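Local coordinates for PixA inclusion body protein (Burkholderia cenocepacia, PDB 4LZK) that is of unknown function, belongs to the PixA inclusion body protein family, and packs an extended N-terminal segment against a neighbouring copy in the crystal, at the interface of chains A and B. Coordinates in Å, arbitrary orientation; residue numbers count along the deposited sequence, not the author numbering. Chains: chain A/B, PixA inclusion body protein.

Contact 1: the interface of chains A and B. Residues chain A 45, 103, 105, 159, 161; chain B 11, 13.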
ATOM      1  N   PRO A  45      19.309  -0.075  23.893  1.00 17.42           N
ATOM      2  CA  PRO A  45      18.252  -0.972  23.433  1.00 15.22           C
ATOM      3  C   PRO A  45      18.603  -1.693  22.133  1.00 15.73           C
ATOM      4  O   PRO A  45      19.420  -1.247  21.365  1.00 16.09           O
ATOM      5  CB  PRO A  45      17.050  -0.064  23.289  1.00 14.26           C
ATOM      6  CG  PRO A  45      17.608   1.299  23.189  1.00 15.70           C
ATOM      7  CD  PRO A  45      18.809   1.292  24.072  1.00 15.96           C
ATOM      8  N   GLN A 103      13.891  10.094  20.520  1.00 16.96           N
ATOM      9  CA  GLN A 103      15.004  11.010  20.237  1.00 18.07           C
ATOM     10  C   GLN A 103      15.324  11.102  18.739  1.00 16.18           C
ATOM     11  O   GLN A 103      14.948  10.223  17.970  1.00 13.79           O
ATOM     12  CB  GLN A 103      16.218  10.535  21.031  1.00 19.97           C
ATOM     13  CG  GLN A 103      16.878   9.247  20.464  1.00 23.41           C
ATOM     14  CD  GLN A 103      17.992   8.690  21.392  1.00 30.46           C
ATOM     15  OE1 GLN A 103      19.204   8.990  21.247  1.00 33.19           O
ATOM     16  NE2 GLN A 103      17.581   7.916  22.375  1.00 30.03           N
ATOM     17  N   TYR A 105      17.278  10.562  15.465  1.00 15.79           N
ATOM     18  CA  TYR A 105      18.196   9.584  14.944  1.00 17.41           C
ATOM     19  C   TYR A 105      18.953  10.085  13.728  1.00 19.84           C
ATOM     20  O   TYR A 105      20.143   9.769  13.567  1.00 19.37           O
ATOM     21  CB  TYR A 105      17.405   8.322  14.518  1.00 16.30           C
ATOM     22  CG  TYR A 105      18.233   7.101  14.122  1.00 15.51           C
ATOM     23  CD1 TYR A 105      18.776   6.294  15.073  1.00 16.10           C
ATOM     24  CD2 TYR A 105      18.424   6.757  12.799  1.00 15.61           C
ATOM     25  CE1 TYR A 105      19.518   5.172  14.742  1.00 15.39           C
ATOM     26  CE2 TYR A 105      19.184   5.643  12.418  1.00 15.22           C
ATOM     27  CZ  TYR A 105      19.695   4.821  13.391  1.00 16.15           C
ATOM     28  OH  TYR A 105      20.446   3.732  13.071  1.00 17.75           O
ATOM     29  N   ALA A 159      14.038   7.930  16.758  1.00 13.41           N
ATOM     30  CA  ALA A 159      14.147   6.619  17.364  1.00 13.30           C
ATOM     31  C   ALA A 159      13.304   6.545  18.615  1.00 12.77           C
ATOM     32  O   ALA A 159      13.419   7.424  19.464  1.00 17.14           O
ATOM     33  CB  ALA A 159      15.607   6.320  17.661  1.00 12.91           C
ATOM     34  N   SER A 161      12.448   4.267  21.881  1.00 12.13           N
ATOM     35  CA  SER A 161      12.813   3.157  22.718  1.00 11.90           C
ATOM     36  C   SER A 161      11.657   2.668  23.615  1.00 11.34           C
ATOM     37  O   SER A 161      10.881   3.461  24.185  1.00 11.22           O
ATOM     38  CB  SER A 161      14.003   3.566  23.597  1.00 14.16           C
ATOM     39  OG  SER A 161      15.162   3.842  22.815  1.00 13.86           O
TER
ATOM     40  N   ILE B  11      20.919   7.358  26.125  1.00 28.85           N
ATOM     41  CA  ILE B  11      20.368   6.185  25.513  1.00 27.38           C
ATOM     42  C   ILE B  11      21.096   6.049  24.198  1.00 31.95           C
ATOM     43  O   ILE B  11      20.824   6.766  23.258  1.00 29.85           O
ATOM     44  CB  ILE B  11      18.832   6.296  25.357  1.00 25.08           C
ATOM     45  CG1 ILE B  11      18.194   6.316  26.770  1.00 25.83           C
ATOM     46  CG2 ILE B  11      18.308   5.154  24.516  1.00 26.35           C
ATOM     47  CD1 ILE B  11      16.779   6.762  26.848  1.00 27.07           C
ATOM     48  N   LEU B  13      22.173   4.324  20.729  1.00 30.51           N
ATOM     49  CA  LEU B  13      21.553   3.489  19.659  1.00 29.58           C
ATOM     50  C   LEU B  13      22.553   2.825  18.724  1.00 31.92           C
ATOM     51  O   LEU B  13      22.181   2.150  17.726  1.00 28.29           O
ATOM     52  CB  LEU B  13      20.658   4.396  18.817  1.00 29.27           C
ATOM     53  CG  LEU B  13      19.652   5.171  19.661  1.00 31.71           C
ATOM     54  CD1 LEU B  13      18.899   6.098  18.746  1.00 35.65           C
ATOM     55  CD2 LEU B  13      18.673   4.335  20.493  1.00 33.23           C
TER
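B:Leu13 packs its CD1 methyl between A:Ala159, A:Tyr105 and A:Gln103 of chain A. The tightest point is at the alanine, where A:Ala159 CB lies 3.5 Å from B:Leu13 CD1, slightly closer than ordinary van der Waals contact. A:Tyr105 bounds one side and meets the methyl with its ring edge, CD1 to B:Leu13 CD1 3.7 Å, the methyl lying in the ring plane. On the far side is A:Gln103, whose extended chain comes towards the leucine from the other direction and brings its amide carbon CD to 3.8 Å from B:Leu13 CD1. The reach of this methyl follows from the leucine chain: CG lies beside the backbone N (chi1 -53°), and CD1 continues the line away from CA (chi2 176°). The sister methyl CD2 points elsewhere and is held more loosely, with A:Pro45 CG 4.2 Å from B:Leu13 CD2.

Packing is also looser around B:Ile11. Its CG2 branch faces the amide nitrogen of A:Gln103, NE2 lying 3.6 Å from B:Ile11 CG2. The hydroxyl OG of A:Ser161 is near the same methyl, and A:Pro45 CD is 3.9 Å from B:Ile11 CG2. The proline ring and the isoleucine side chain meet at about a right angle. Beside them the B:Ile11 carbonyl oxygen O is 3.4 Å from A:Gln103 OE1, and as modelled these two oxygens form no bond. The A:Gln103 side chain therefore touches both chain B residues: CG and CD lie against B:Leu13 CD1, while the amide end lies between the leucine methyls and B:Ile11, its NE2 facing both the isoleucine carbonyl oxygen and CG2. The loop segment of chain B thus packs on strands 96-105 and 154-168 and on the loop residue A:Pro45, with one leucine methyl tightly packed and the isoleucine more lightly supported, which may help dock the N-terminal segment on a neighbouring subunit.

Contact 2: the interface of chains A and B. Residues chain A 42-45, 161; chain B 10-12.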
ATOM      1  N   ALA A  42      18.586  -0.608  29.428  1.00 18.37           N
ATOM      2  CA  ALA A  42      17.748   0.434  28.885  1.00 17.95           C
ATOM      3  C   ALA A  42      18.521   1.604  28.199  1.00 21.06           C
ATOM      4  O   ALA A  42      17.947   2.342  27.429  1.00 18.94           O
ATOM      5  CB  ALA A  42      16.787   0.933  29.901  1.00 18.93           C
ATOM      6  N   GLN A  43      19.805   1.775  28.513  1.00 19.08           N
ATOM      7  CA  GLN A  43      20.642   2.779  27.903  1.00 20.29           C
ATOM      8  C   GLN A  43      21.165   2.287  26.597  1.00 21.04           C
ATOM      9  O   GLN A  43      21.765   3.060  25.878  1.00 22.51           O
ATOM     10  CB  GLN A  43      21.874   3.118  28.793  1.00 24.12           C
ATOM     11  CG  GLN A  43      21.586   3.360  30.271  1.00 25.64           C
ATOM     12  CD  GLN A  43      20.750   4.568  30.561  1.00 27.02           C
ATOM     13  OE1 GLN A  43      20.191   4.677  31.628  1.00 29.81           O
ATOM     14  NE2 GLN A  43      20.711   5.514  29.647  1.00 29.15           N
ATOM     15  N   ASN A  44      20.938   1.008  26.271  1.00 21.23           N
ATOM     16  CA  ASN A  44      21.453   0.394  25.052  1.00 21.09           C
ATOM     17  C   ASN A  44      20.454  -0.598  24.361  1.00 18.71           C
ATOM     18  O   ASN A  44      20.719  -1.815  24.242  1.00 17.41           O
ATOM     19  CB  ASN A  44      22.761  -0.314  25.359  1.00 23.40           C
ATOM     20  CG  ASN A  44      23.588  -0.592  24.139  1.00 29.11           C
ATOM     21  OD1 ASN A  44      23.357  -0.061  23.035  1.00 33.32           O
ATOM     22  ND2 ASN A  44      24.597  -1.402  24.325  1.00 33.27           N
ATOM     23  N   PRO A  45      19.309  -0.075  23.893  1.00 17.42           N
ATOM     24  CA  PRO A  45      18.252  -0.972  23.433  1.00 15.22           C
ATOM     25  C   PRO A  45      18.603  -1.693  22.133  1.00 15.73           C
ATOM     26  O   PRO A  45      19.420  -1.247  21.365  1.00 16.09           O
ATOM     27  CB  PRO A  45      17.050  -0.064  23.289  1.00 14.26           C
ATOM     28  CG  PRO A  45      17.608   1.299  23.189  1.00 15.70           C
ATOM     29  CD  PRO A  45      18.809   1.292  24.072  1.00 15.96           C
ATOM     30  N   SER A 161      12.448   4.267  21.881  1.00 12.13           N
ATOM     31  CA  SER A 161      12.813   3.157  22.718  1.00 11.90           C
ATOM     32  C   SER A 161      11.657   2.668  23.615  1.00 11.34           C
ATOM     33  O   SER A 161      10.881   3.461  24.185  1.00 11.22           O
ATOM     34  CB  SER A 161      14.003   3.566  23.597  1.00 14.16           C
ATOM     35  OG  SER A 161      15.162   3.842  22.815  1.00 13.86           O
TER
ATOM     36  N   SER B  10      21.622   9.558  27.805  1.00 40.91           N
ATOM     37  CA  SER B  10      22.626   8.604  27.294  1.00 36.00           C
ATOM     38  C   SER B  10      22.001   7.278  26.874  1.00 31.11           C
ATOM     39  O   SER B  10      22.481   6.214  27.166  1.00 27.63           O
ATOM     40  CB  SER B  10      23.743   8.410  28.301  1.00 42.51           C
ATOM     41  OG  SER B  10      23.195   8.173  29.564  1.00 47.65           O
ATOM     42  N   ILE B  11      20.919   7.358  26.125  1.00 28.85           N
ATOM     43  CA  ILE B  11      20.368   6.185  25.513  1.00 27.38           C
ATOM     44  C   ILE B  11      21.096   6.049  24.198  1.00 31.95           C
ATOM     45  O   ILE B  11      20.824   6.766  23.258  1.00 29.85           O
ATOM     46  CB  ILE B  11      18.832   6.296  25.357  1.00 25.08           C
ATOM     47  CG1 ILE B  11      18.194   6.316  26.770  1.00 25.83           C
ATOM     48  CG2 ILE B  11      18.308   5.154  24.516  1.00 26.35           C
ATOM     49  CD1 ILE B  11      16.779   6.762  26.848  1.00 27.07           C
ATOM     50  N   ASN B  12      22.001   5.093  24.129  1.00 33.51           N
ATOM     51  CA  ASN B  12      22.845   4.957  22.977  1.00 37.74           C
ATOM     52  C   ASN B  12      22.361   3.894  21.982  1.00 33.72           C
ATOM     53  O   ASN B  12      22.154   2.722  22.324  1.00 32.33           O
ATOM     54  CB  ASN B  12      24.291   4.803  23.450  1.00 47.34           C
ATOM     55  CG  ASN B  12      24.820   6.120  24.106  1.00 58.37           C
ATOM     56  OD1 ASN B  12      25.253   7.052  23.412  1.00 67.60           O
ATOM     57  ND2 ASN B  12      24.734   6.216  25.448  1.00 58.46           N
TER
HETATM   58  O   HOH W   1      21.544   0.386  21.147  1.00 26.57           O
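A:Asn44 and B:Asn12 meet through water 1, which also reaches the backbone of A:Pro45. Water 1 lies 2.7 Å from each of three oxygens: the amide OD1 of A:Asn44, the carbonyl O of A:Pro45 and the carbonyl O of B:Asn12. A:Asn44 OD1 also comes directly to 3.1 Å from B:Asn12 O; as modelled both atoms only accept, so this approach is not a bond, and water 1 sits beside the pair, bridging both. Exchanging OD1 and ND2 of A:Asn44 might put a donor there.

A:Gln43 presents its backbone carbonyl oxygen O to the backbone N of B:Asn12, which donates a 2.7 Å hydrogen bond. The bond is fairly straight, 158° at the hydrogen, and the donor is tilted 24° from the carbonyl plane. B:Asn12 is poorly ordered, so its contacts, this backbone bond included, are to be read with some caution. The same glutamine turns its side chain back along chain B: CG lies beside the backbone N and the chain bends at chi2 (-65°), which carries the amide to B:Ser10. There A:Gln43 NE2 gives a weak hydrogen bond of 3.1 Å to the B:Ser10 backbone O. B:Ile11, between the two bonded residues, turns its side chain towards chain A, where CG1 lies 3.9 Å from A:Gln43 NE2 and also near A:Ala42 O. The site lies where the 42-45 loop of chain A, leading into strand 46-47, meets the loop 10-12 near the N-terminus of chain B.

Contact 1 and contact 2 are neighbouring patches of one interface, with C-alpha centres about 6 Å apart. They share A:Pro45, A:Ser161 and B:Ile11, so the isoleucine links the two. Nearby residues of one N-terminal stretch of chain B serve both: contact 1 mainly packs on strands 96-105 and 154-168, contact 2 mainly on the 42-45 loop, where backbone and water-mediated links are added. Together they may help set the position of the segment. The interface is not an exact two-fold, and this pairing within the deposited six-copy assembly may or may not be the biological one.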